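Putative transcriptional regulator MarR (Geobacillus stearothermophilus, PDB 2RDP) probably binds DNA as a dimer through winged-helix domains and regulates transcription, as other MarR-family proteins do. Local coordinates at residues Arg30-Leu35 with Ile40-Phe45; Val89-Glu92 with Val98-Arg101; Glu61-Met66 with Ser71-Leu76; Glu126-Ser129 with Val135-Arg138. One frame throughout, in Å; residues are numbered along the deposited sequence.

Interaction 1: residues Arg30-Leu35 with Ile40-Phe45; sequences RGREIL and ITPPQF. With NA (sodium ion), chain B.
L35 drives its two methyls into the turn that opens helix 42-54. CD1 rests on the backbone at the start of that helix, 3.7 Å from CA of P42, and also meets CB of F45. The other branch, CD2, goes to I40 and lies 3.7 Å from its CG1. That methylene is within reach because chi1 of I40 (57°) sets CG1 between the backbone N and the carbonyl carbon. With an alanine at L35, P42, F45 and I40 would probably lose their common apolar partner, opening a gap between the helix end and the turn.

Nearer the solvent, R32 bends at chi2 and chi3 and brings its guanidinium to P42; the two side chains cross at about a right angle, and CG of P42 lies against one face of the guanidinium, offset toward the rim, while NH1 is 3.6 Å from CB of P42. No hydrogen bond joins the segments directly. A sodium ion does so instead, bound by O of L35 at 2.6 Å and O of I40 at 2.7 Å, with O of Y38 as a third ligand, which ties the end of helix 10-35 to the connection that follows. T41 occupies the N-cap position of helix 42-54, and its backbone N donates to OE1 of Q44 at 3.0 Å, the donor N lying above the plane of the side-chain carbonyl. V113 of helix 104-124 touches both L35 and F45, while R21 of the second subunit packs on F45. This is the junction at which the long N-terminal helix of a MarR-type dimer passes into the winged-helix DNA-binding domain.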
loop_
_atom_site.group_PDB
_atom_site.type_symbol
_atom_site.label_atom_id
_atom_site.label_comp_id
_atom_site.label_asym_id
_atom_site.label_seq_id
_atom_site.Cartn_x
_atom_site.Cartn_y
_atom_site.Cartn_z
ATOM N N ARG A 30 -0.254 -8.095 -5.145
ATOM C CA ARG A 30 0.283 -8.277 -6.508
ATOM C C ARG A 30 1.794 -7.997 -6.547
ATOM O O ARG A 30 2.543 -8.743 -7.116
ATOM C CB ARG A 30 -0.434 -7.376 -7.504
ATOM C CG ARG A 30 -1.780 -7.858 -7.787
ATOM C CD ARG A 30 -2.620 -6.794 -8.435
ATOM N NE ARG A 30 -3.894 -7.379 -8.842
ATOM C CZ ARG A 30 -4.112 -8.010 -9.991
ATOM N NH1 ARG A 30 -3.141 -8.175 -10.882
ATOM N NH2 ARG A 30 -5.313 -8.491 -10.248
ATOM N N GLY A 31 2.211 -6.912 -5.899
ATOM C CA GLY A 31 3.627 -6.534 -5.779
ATOM C C GLY A 31 4.449 -7.615 -5.136
ATOM O O GLY A 31 5.529 -7.934 -5.636
ATOM N N ARG A 32 3.933 -8.185 -4.035
ATOM C CA ARG A 32 4.554 -9.321 -3.311
ATOM C C ARG A 32 4.748 -10.565 -4.178
ATOM O O ARG A 32 5.800 -11.206 -4.127
ATOM C CB ARG A 32 3.744 -9.770 -2.080
ATOM C CG ARG A 32 3.525 -8.766 -0.947
ATOM C CD ARG A 32 4.807 -8.152 -0.544
ATOM N NE ARG A 32 4.912 -7.991 0.908
ATOM C CZ ARG A 32 5.072 -6.828 1.536
ATOM N NH1 ARG A 32 5.130 -5.676 0.849
ATOM N NH2 ARG A 32 5.171 -6.838 2.857
ATOM N N GLU A 33 3.690 -10.941 -4.880
ATOM C CA GLU A 33 3.683 -12.080 -5.734
ATOM C C GLU A 33 4.727 -11.916 -6.827
ATOM O O GLU A 33 5.495 -12.831 -7.088
ATOM C CB GLU A 33 2.286 -12.256 -6.323
ATOM C CG GLU A 33 1.347 -12.810 -5.278
ATOM C CD GLU A 33 -0.122 -12.880 -5.673
ATOM O OE1 GLU A 33 -0.497 -12.410 -6.783
ATOM O OE2 GLU A 33 -0.914 -13.395 -4.833
ATOM N N ILE A 34 4.772 -10.737 -7.440
ATOM C CA ILE A 34 5.751 -10.451 -8.479
ATOM C C ILE A 34 7.173 -10.585 -7.937
ATOM O O ILE A 34 8.029 -11.112 -8.592
ATOM C CB ILE A 34 5.492 -9.028 -9.123
ATOM C CG1 ILE A 34 4.315 -9.103 -10.096
ATOM C CG2 ILE A 34 6.745 -8.456 -9.786
ATOM C CD1 ILE A 34 3.729 -7.724 -10.412
ATOM N N LEU A 35 7.414 -10.096 -6.724
ATOM C CA LEU A 35 8.763 -10.120 -6.171
ATOM C C LEU A 35 9.231 -11.473 -5.714
ATOM O O LEU A 35 10.425 -11.628 -5.433
ATOM C CB LEU A 35 8.930 -9.131 -5.054
ATOM C CG LEU A 35 9.206 -7.677 -5.405
ATOM C CD1 LEU A 35 9.312 -6.990 -4.035
ATOM C CD2 LEU A 35 10.456 -7.470 -6.191
ATOM N N ILE A 40 15.279 -9.658 -4.591
ATOM C CA ILE A 40 15.183 -8.525 -3.662
ATOM C C ILE A 40 13.933 -8.634 -2.808
ATOM O O ILE A 40 13.024 -9.430 -3.117
ATOM C CB ILE A 40 15.191 -7.174 -4.397
ATOM C CG1 ILE A 40 14.045 -7.107 -5.418
ATOM C CG2 ILE A 40 16.578 -6.945 -5.052
ATOM C CD1 ILE A 40 13.842 -5.757 -6.039
ATOM N N THR A 41 13.899 -7.866 -1.730
ATOM C CA THR A 41 12.758 -7.840 -0.839
ATOM C C THR A 41 11.928 -6.582 -1.139
ATOM O O THR A 41 12.390 -5.699 -1.881
ATOM C CB THR A 41 13.202 -7.900 0.655
ATOM O OG1 THR A 41 13.833 -6.670 1.032
ATOM C CG2 THR A 41 14.176 -9.043 0.858
ATOM N N PRO A 42 10.695 -6.483 -0.583
ATOM C CA PRO A 42 9.905 -5.270 -0.814
ATOM C C PRO A 42 10.559 -3.923 -0.455
ATOM O O PRO A 42 10.440 -2.994 -1.247
ATOM C CB PRO A 42 8.638 -5.508 0.009
ATOM C CG PRO A 42 8.538 -6.943 0.110
ATOM C CD PRO A 42 9.939 -7.471 0.203
ATOM N N PRO A 43 11.217 -3.795 0.724
ATOM C CA PRO A 43 11.872 -2.486 0.985
ATOM C C PRO A 43 13.105 -2.209 0.084
ATOM O O PRO A 43 13.424 -1.028 -0.169
ATOM C CB PRO A 43 12.265 -2.558 2.460
ATOM C CG PRO A 43 11.660 -3.802 2.986
ATOM C CD PRO A 43 11.404 -4.728 1.848
ATOM N N GLN A 44 13.763 -3.264 -0.412
ATOM C CA GLN A 44 14.814 -3.091 -1.389
ATOM C C GLN A 44 14.233 -2.619 -2.729
ATOM O O GLN A 44 14.769 -1.693 -3.344
ATOM C CB GLN A 44 15.662 -4.354 -1.543
ATOM C CG GLN A 44 16.433 -4.717 -0.285
ATOM C CD GLN A 44 17.045 -6.128 -0.359
ATOM O OE1 GLN A 44 16.745 -6.907 -1.251
ATOM N NE2 GLN A 44 17.911 -6.441 0.588
ATOM N N PHE A 45 13.120 -3.218 -3.169
ATOM C CA PHE A 45 12.365 -2.648 -4.290
ATOM C C PHE A 45 12.123 -1.122 -4.131
ATOM O O PHE A 45 12.526 -0.331 -4.997
ATOM C CB PHE A 45 11.065 -3.424 -4.575
ATOM C CG PHE A 45 10.213 -2.774 -5.624
ATOM C CD1 PHE A 45 10.520 -2.910 -6.971
ATOM C CD2 PHE A 45 9.140 -1.965 -5.256
ATOM C CE1 PHE A 45 9.769 -2.264 -7.947
ATOM C CE2 PHE A 45 8.351 -1.326 -6.241
ATOM C CZ PHE A 45 8.684 -1.498 -7.595
HETATM NA NA NA B . 12.000 -11.917 -3.439
#

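Interaction 2: residues Val89-Glu92 with Val98-Arg101; sequences VRDE and VRIR
The guanidinium of R101 lies flat against V89, with CG2 of V89 3.8 Å from its plane and displaced toward the rim. Both valine methyls take part: CG2 is 3.9 Å from CZ of R101, and CG1 approaches NH2. R101 gets there by swinging CG away from the backbone N (chi1 160°) and bending at chi3, while its charged end is paired with D56 through NH2.

The guanidinium of R99 is met at its edge, near its plane, by the carboxylate of D91. OD2 takes both hydrogen bonds, from NH1 at 2.7 Å and NH2 at 3.2 Å, in a salt bridge whose two hydrogen bonds are weak and bent. The carboxylate is turned 77° from the guanidinium plane, so the pair is not the flat, two-oxygen kind. An extended chain from CG to NE carries R99 along to D91, just beyond the end of the strand.

Behind these side chains the backbones form an antiparallel ladder. V89 and R99 are a hydrogen-bonded pair: N of V89 reaches O of R99 at 2.7 Å, and N of R99 returns to O of V89 at 2.8 Å. Next to it R90 and V98 make a non-hydrogen-bonded pair on the other face, with CB of R90 3.9 Å from CG2 of V98. Together strands 86-90 and 98-102 form the beta hairpin, the wing of the winged-helix domain. It follows helix 70-82 and leads into helix 104-124, and I100 bonds through its backbone to L57, in the connection between helices 42-54 and 59-66.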
loop_
_atom_site.group_PDB
_atom_site.type_symbol
_atom_site.label_atom_id
_atom_site.label_comp_id
_atom_site.label_asym_id
_atom_site.label_seq_id
_atom_site.Cartn_x
_atom_site.Cartn_y
_atom_site.Cartn_z
ATOM N N VAL A 89 29.127 6.250 -2.730
ATOM C CA VAL A 89 30.017 7.099 -3.516
ATOM C C VAL A 89 30.113 8.462 -2.878
ATOM O O VAL A 89 29.116 9.182 -2.809
ATOM C CB VAL A 89 29.506 7.282 -4.993
ATOM C CG1 VAL A 89 30.469 8.191 -5.785
ATOM C CG2 VAL A 89 29.366 5.948 -5.701
ATOM N N ARG A 90 31.305 8.837 -2.433
ATOM C CA ARG A 90 31.474 10.168 -1.870
ATOM C C ARG A 90 31.654 11.233 -2.935
ATOM O O ARG A 90 32.098 10.937 -4.039
ATOM C CB ARG A 90 32.610 10.227 -0.846
ATOM C CG ARG A 90 33.961 9.755 -1.315
ATOM C CD ARG A 90 34.990 10.033 -0.227
ATOM N NE ARG A 90 34.458 9.683 1.094
ATOM C CZ ARG A 90 34.852 8.634 1.813
ATOM N NH1 ARG A 90 34.293 8.410 2.997
ATOM N NH2 ARG A 90 35.813 7.819 1.360
ATOM N N ASP A 91 31.286 12.468 -2.599
ATOM C CA ASP A 91 31.587 13.620 -3.449
ATOM C C ASP A 91 33.089 13.787 -3.664
ATOM O O ASP A 91 33.906 13.453 -2.788
ATOM C CB ASP A 91 31.036 14.914 -2.845
ATOM C CG ASP A 91 29.739 15.350 -3.492
ATOM O OD1 ASP A 91 29.626 15.319 -4.745
ATOM O OD2 ASP A 91 28.822 15.736 -2.743
ATOM N N GLU A 92 33.449 14.295 -4.837
ATOM C CA GLU A 92 34.816 14.727 -5.067
ATOM C C GLU A 92 34.976 16.067 -4.345
ATOM O O GLU A 92 36.012 16.329 -3.728
ATOM C CB GLU A 92 35.096 14.855 -6.566
ATOM C CG GLU A 92 34.559 13.680 -7.403
ATOM C CD GLU A 92 34.777 13.866 -8.900
ATOM O OE1 GLU A 92 35.913 14.230 -9.303
ATOM O OE2 GLU A 92 33.805 13.638 -9.668
ATOM N N VAL A 98 28.426 11.188 1.457
ATOM C CA VAL A 98 28.417 9.908 0.743
ATOM C C VAL A 98 26.997 9.650 0.234
ATOM O O VAL A 98 26.030 9.815 0.978
ATOM C CB VAL A 98 28.845 8.721 1.655
ATOM C CG1 VAL A 98 28.549 7.372 0.982
ATOM C CG2 VAL A 98 30.306 8.816 2.035
ATOM N N ARG A 99 26.885 9.289 -1.044
ATOM C CA ARG A 99 25.605 8.997 -1.666
ATOM C C ARG A 99 25.521 7.531 -2.066
ATOM O O ARG A 99 26.538 6.891 -2.303
ATOM C CB ARG A 99 25.379 9.878 -2.893
ATOM C CG ARG A 99 25.193 11.326 -2.564
ATOM C CD ARG A 99 24.850 12.157 -3.783
ATOM N NE ARG A 99 24.761 13.565 -3.403
ATOM C CZ ARG A 99 25.795 14.409 -3.404
ATOM N NH1 ARG A 99 27.010 14.004 -3.782
ATOM N NH2 ARG A 99 25.615 15.668 -3.027
ATOM N N ILE A 100 24.296 7.022 -2.148
ATOM C CA ILE A 100 24.027 5.685 -2.605
ATOM C C ILE A 100 23.787 5.783 -4.098
ATOM O O ILE A 100 23.018 6.623 -4.559
ATOM C CB ILE A 100 22.778 5.068 -1.902
ATOM C CG1 ILE A 100 22.827 5.273 -0.377
ATOM C CG2 ILE A 100 22.633 3.597 -2.241
ATOM C CD1 ILE A 100 24.223 5.049 0.249
ATOM N N ARG A 101 24.467 4.931 -4.854
ATOM C CA ARG A 101 24.315 4.882 -6.295
ATOM C C ARG A 101 23.871 3.497 -6.737
ATOM O O ARG A 101 24.499 2.485 -6.389
ATOM C CB ARG A 101 25.638 5.217 -6.969
ATOM C CG ARG A 101 25.744 4.743 -8.399
ATOM C CD ARG A 101 27.071 5.171 -8.991
ATOM N NE ARG A 101 27.222 6.621 -8.893
ATOM C CZ ARG A 101 28.329 7.292 -9.198
ATOM N NH1 ARG A 101 29.410 6.650 -9.647
ATOM N NH2 ARG A 101 28.351 8.616 -9.058
#

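Interaction 3: residues Glu61-Met66 with Ser71-Leu76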
loop_
_atom_site.group_PDB
_atom_site.type_symbol
_atom_site.label_atom_id
_atom_site.label_comp_id
_atom_site.label_asym_id
_atom_site.label_seq_id
_atom_site.Cartn_x
_atom_site.Cartn_y
_atom_site.Cartn_z
ATOM N N GLU A 61 18.568 11.383 2.592
ATOM C CA GLU A 61 17.569 11.662 1.571
ATOM C C GLU A 61 16.702 10.451 1.303
ATOM O O GLU A 61 15.480 10.559 1.146
ATOM C CB GLU A 61 18.233 12.082 0.274
ATOM C CG GLU A 61 19.117 13.265 0.451
ATOM C CD GLU A 61 19.714 13.745 -0.849
ATOM O OE1 GLU A 61 19.560 14.956 -1.114
ATOM O OE2 GLU A 61 20.336 12.936 -1.583
ATOM N N LEU A 62 17.327 9.291 1.273
ATOM C CA LEU A 62 16.614 8.064 0.988
ATOM C C LEU A 62 15.633 7.768 2.102
ATOM O O LEU A 62 14.479 7.432 1.866
ATOM C CB LEU A 62 17.615 6.892 0.782
ATOM C CG LEU A 62 17.037 5.515 0.408
ATOM C CD1 LEU A 62 16.178 5.621 -0.862
ATOM C CD2 LEU A 62 18.136 4.496 0.170
ATOM N N SER A 63 16.080 7.925 3.332
ATOM C CA SER A 63 15.214 7.613 4.461
ATOM C C SER A 63 14.022 8.573 4.544
ATOM O O SER A 63 12.939 8.160 4.934
ATOM C CB SER A 63 16.017 7.603 5.775
ATOM O OG SER A 63 16.395 8.915 6.061
ATOM N N ASN A 64 14.224 9.843 4.190
ATOM C CA ASN A 64 13.102 10.813 4.121
ATOM C C ASN A 64 12.049 10.484 3.067
ATOM O O ASN A 64 10.861 10.760 3.277
ATOM C CB ASN A 64 13.603 12.255 3.951
ATOM C CG ASN A 64 14.154 12.839 5.258
ATOM O OD1 ASN A 64 13.819 12.362 6.342
ATOM N ND2 ASN A 64 14.997 13.874 5.159
ATOM N N LYS A 65 12.504 9.897 1.955
ATOM C CA LYS A 65 11.639 9.399 0.885
ATOM C C LYS A 65 10.847 8.175 1.264
ATOM O O LYS A 65 9.738 7.996 0.810
ATOM C CB LYS A 65 12.444 9.185 -0.401
ATOM C CG LYS A 65 12.666 10.548 -1.044
ATOM C CD LYS A 65 13.402 10.533 -2.342
ATOM C CE LYS A 65 13.589 11.994 -2.828
ATOM N NZ LYS A 65 12.281 12.737 -2.961
HETATM N N MSE A 66 11.401 7.358 2.148
HETATM C CA MSE A 66 10.801 6.083 2.511
HETATM C C MSE A 66 10.126 6.131 3.841
HETATM O O MSE A 66 9.495 5.143 4.240
HETATM C CB MSE A 66 11.881 5.015 2.569
HETATM C CG MSE A 66 12.465 4.729 1.235
HETATM SE SE MSE A 66 13.756 3.275 1.281
HETATM C CE MSE A 66 12.619 1.733 1.797
ATOM N N SER A 71 18.735 4.673 11.060
ATOM C CA SER A 71 19.284 3.369 11.429
ATOM C C SER A 71 18.753 2.267 10.515
ATOM O O SER A 71 19.517 1.468 9.985
ATOM C CB SER A 71 18.974 3.046 12.908
ATOM O OG SER A 71 17.566 2.884 13.094
ATOM N N THR A 72 17.439 2.246 10.336
ATOM C CA THR A 72 16.739 1.312 9.419
ATOM C C THR A 72 17.223 1.437 7.990
ATOM O O THR A 72 17.461 0.418 7.316
ATOM C CB THR A 72 15.212 1.558 9.442
ATOM O OG1 THR A 72 14.787 1.708 10.802
ATOM C CG2 THR A 72 14.429 0.398 8.792
ATOM N N THR A 73 17.361 2.669 7.503
ATOM C CA THR A 73 17.759 2.864 6.131
ATOM C C THR A 73 19.213 2.442 5.895
ATOM O O THR A 73 19.546 1.976 4.835
ATOM C CB THR A 73 17.557 4.307 5.697
ATOM O OG1 THR A 73 16.240 4.709 6.070
ATOM C CG2 THR A 73 17.743 4.439 4.181
ATOM N N THR A 74 20.058 2.596 6.903
ATOM C CA THR A 74 21.474 2.247 6.820
ATOM C C THR A 74 21.648 0.735 6.747
ATOM O O THR A 74 22.459 0.275 5.990
ATOM C CB THR A 74 22.253 2.856 8.042
ATOM O OG1 THR A 74 22.099 4.282 8.040
ATOM C CG2 THR A 74 23.747 2.474 8.047
ATOM N N ASP A 75 20.911 -0.016 7.572
ATOM C CA ASP A 75 20.919 -1.488 7.519
ATOM C C ASP A 75 20.466 -1.999 6.155
ATOM O O ASP A 75 21.006 -2.961 5.635
ATOM C CB ASP A 75 20.021 -2.091 8.597
ATOM C CG ASP A 75 20.538 -1.831 10.044
ATOM O OD1 ASP A 75 21.712 -1.418 10.242
ATOM O OD2 ASP A 75 19.742 -2.053 10.997
ATOM N N LEU A 76 19.464 -1.354 5.579
ATOM C CA LEU A 76 18.951 -1.717 4.258
ATOM C C LEU A 76 19.994 -1.465 3.158
ATOM O O LEU A 76 20.281 -2.346 2.338
ATOM C CB LEU A 76 17.660 -0.945 3.997
ATOM C CG LEU A 76 16.918 -1.170 2.674
ATOM C CD1 LEU A 76 16.275 -2.531 2.643
ATOM C CD2 LEU A 76 15.850 -0.107 2.592
#
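T73 sets OG1 and CG2 against helix 59-66, where S63 and L62 meet them. OG1 lies 2.9 Å from CB of S63, shorter than usual for oxygen against carbon and doubtful in its exact value at this resolution; it is not a hydrogen bond. The hydroxyl is instead bonded to O of A69, the residue just before helix 70-82. Similarly, OG of S63 bonds to O of G60, with O of V59 also within bonding distance, so neither hydroxyl bonds across, and the helices meet by van der Waals contact, the oxygen of T73 included. With chi1 at -49°, CG2 of T73 stands anti to the backbone N and reaches obliquely across L62, 4.0 Å from CG of that leucine. A glycine in place of T73 would probably leave a gap beside L62 and S63 and deprive O of A69 of its hydroxyl partner.

Helices 59-66 and 70-82 form the helix-turn-helix of the winged-helix fold; the second of them is, in MarR relatives, the recognition helix that enters the DNA groove. The short segments run at 111° to each other, their axes 9.3 Å apart at closest approach; S63 and T73 are the nearest backbone pair, CA atoms 5.6 Å apart.

On the side toward helix 42-54, M66, a selenomethionine here, and L76 reach toward each other tip to tip. The bend at chi3 (65°) turns CE of M66 to within 3.8 Å of CD2 of L76, with SE slightly farther off. Helix 42-54 borders this pair: V46 and W50 touch M66, and Q44 touches L76.

Interaction 4: residues Glu126-Ser129 with Val135-Arg138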
loop_
_atom_site.group_PDB
_atom_site.type_symbol
_atom_site.label_atom_id
_atom_site.label_comp_id
_atom_site.label_asym_id
_atom_site.label_seq_id
_atom_site.Cartn_x
_atom_site.Cartn_y
_atom_site.Cartn_z
ATOM N N GLU A 126 -7.500 -4.354 -19.226
ATOM C CA GLU A 126 -7.877 -4.709 -20.591
ATOM C C GLU A 126 -9.360 -4.559 -20.870
ATOM O O GLU A 126 -9.749 -4.425 -22.027
ATOM C CB GLU A 126 -7.348 -6.082 -21.027
ATOM C CG GLU A 126 -8.157 -7.303 -20.578
ATOM C CD GLU A 126 -7.273 -8.566 -20.479
ATOM O OE1 GLU A 126 -6.501 -8.813 -21.448
ATOM O OE2 GLU A 126 -7.332 -9.286 -19.428
ATOM N N SER A 127 -10.169 -4.531 -19.816
ATOM C CA SER A 127 -11.600 -4.317 -19.976
ATOM C C SER A 127 -12.024 -2.845 -19.875
ATOM O O SER A 127 -13.188 -2.536 -20.098
ATOM C CB SER A 127 -12.409 -5.171 -19.001
ATOM O OG SER A 127 -12.230 -4.692 -17.688
ATOM N N PHE A 128 -11.103 -1.938 -19.550
ATOM C CA PHE A 128 -11.410 -0.519 -19.678
ATOM C C PHE A 128 -11.389 -0.151 -21.156
ATOM O O PHE A 128 -10.528 -0.627 -21.903
ATOM C CB PHE A 128 -10.375 0.321 -18.959
ATOM C CG PHE A 128 -10.467 0.279 -17.458
ATOM C CD1 PHE A 128 -10.450 -0.936 -16.764
ATOM C CD2 PHE A 128 -10.499 1.480 -16.734
ATOM C CE1 PHE A 128 -10.514 -0.959 -15.342
ATOM C CE2 PHE A 128 -10.557 1.495 -15.342
ATOM C CZ PHE A 128 -10.564 0.271 -14.632
ATOM N N SER A 129 -12.336 0.689 -21.584
ATOM C CA SER A 129 -12.320 1.262 -22.926
ATOM C C SER A 129 -11.263 2.374 -23.042
ATOM O O SER A 129 -10.825 2.903 -22.040
ATOM C CB SER A 129 -13.708 1.837 -23.253
ATOM O OG SER A 129 -14.026 2.960 -22.440
ATOM N N VAL A 135 -9.807 8.951 -18.745
ATOM C CA VAL A 135 -10.490 9.541 -17.580
ATOM C C VAL A 135 -9.858 9.061 -16.274
ATOM O O VAL A 135 -9.535 9.863 -15.367
ATOM C CB VAL A 135 -12.013 9.233 -17.627
ATOM C CG1 VAL A 135 -12.683 9.503 -16.309
ATOM C CG2 VAL A 135 -12.666 10.046 -18.769
ATOM N N PHE A 136 -9.690 7.744 -16.192
ATOM C CA PHE A 136 -9.060 7.112 -15.074
ATOM C C PHE A 136 -7.675 7.738 -14.764
ATOM O O PHE A 136 -7.405 8.135 -13.636
ATOM C CB PHE A 136 -8.983 5.620 -15.370
ATOM C CG PHE A 136 -8.382 4.813 -14.283
ATOM C CD1 PHE A 136 -9.024 4.681 -13.065
ATOM C CD2 PHE A 136 -7.142 4.169 -14.487
ATOM C CE1 PHE A 136 -8.476 3.921 -12.040
ATOM C CE2 PHE A 136 -6.553 3.400 -13.453
ATOM C CZ PHE A 136 -7.237 3.277 -12.237
ATOM N N GLU A 137 -6.823 7.876 -15.770
ATOM C CA GLU A 137 -5.535 8.506 -15.593
ATOM C C GLU A 137 -5.647 9.948 -15.105
ATOM O O GLU A 137 -4.892 10.399 -14.247
ATOM C CB GLU A 137 -4.757 8.489 -16.919
ATOM C CG GLU A 137 -3.334 9.069 -16.810
ATOM C CD GLU A 137 -2.739 9.376 -18.158
ATOM O OE1 GLU A 137 -1.703 10.058 -18.192
ATOM O OE2 GLU A 137 -3.339 8.985 -19.189
ATOM N N ARG A 138 -6.543 10.683 -15.719
ATOM C CA ARG A 138 -6.865 12.012 -15.273
ATOM C C ARG A 138 -7.231 12.079 -13.769
ATOM O O ARG A 138 -6.699 12.932 -13.060
ATOM C CB ARG A 138 -7.991 12.560 -16.135
ATOM C CG ARG A 138 -7.774 13.995 -16.508
ATOM C CD ARG A 138 -8.927 14.488 -17.368
ATOM N NE ARG A 138 -8.753 14.174 -18.785
ATOM C CZ ARG A 138 -9.717 13.721 -19.584
ATOM N NH1 ARG A 138 -10.945 13.474 -19.090
ATOM N NH2 ARG A 138 -9.440 13.502 -20.876
#
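The turn that leads from helix 104-124 into the C-terminal helix 130-147 is pinned to that helix by a pair of aromatic rings, F128 and F136. They make a T-shaped (edge-to-face) contact: the edge of F128 is directed at the face of F136, with ring centroids 5.4 Å apart and planes inclined at 60°, well short of perpendicular. CE2 of F128 does the touching, 4.1 Å from CG of F136 and toward the rim of that ring instead of over its middle. On F136, CG stands anti to the backbone N (chi1 -178°), which sends the ring off the helix toward the turn and offers its face to F128. The backbones stay well apart, the CA atoms of the two residues being 9.2 Å from each other, so the rings alone span the distance.

S129, the next residue, is the N-cap of helix 130-147; its side chain caps a backbone N in the first turn, and its own N bonds to OE1 of E132, consistent with a capping box. In MarR proteins the terminal helices build the dimer interface, and the second subunit indeed comes up to both rings here: K142 of that subunit makes a cation-pi contact with F128, and C139 of that subunit packs on F136. V135 meets V135 of the second subunit close by.

Overall arrangement
Interactions 3 and 4 are buried, interaction 1 is partly buried and interaction 2 lies at the surface. No helix or strand is shared by two contacts, but helix 42-54 of interaction 1 packs on both helices of interaction 3, O of P43 lying 3.5 Å from CE of M66, so the sodium-linked junction packs directly on the helix-turn-helix. Interaction 2, the wing, has its centre about 15 Å from that of interaction 3. Interaction 4 stands apart at the dimerisation end, across the chain's centre from interaction 2; like interaction 1, it meets the second subunit. Chemistry follows place: strand bonds and ion pairs on the exposed wing, aliphatic and aromatic packing inside, and a metal ion at the junction.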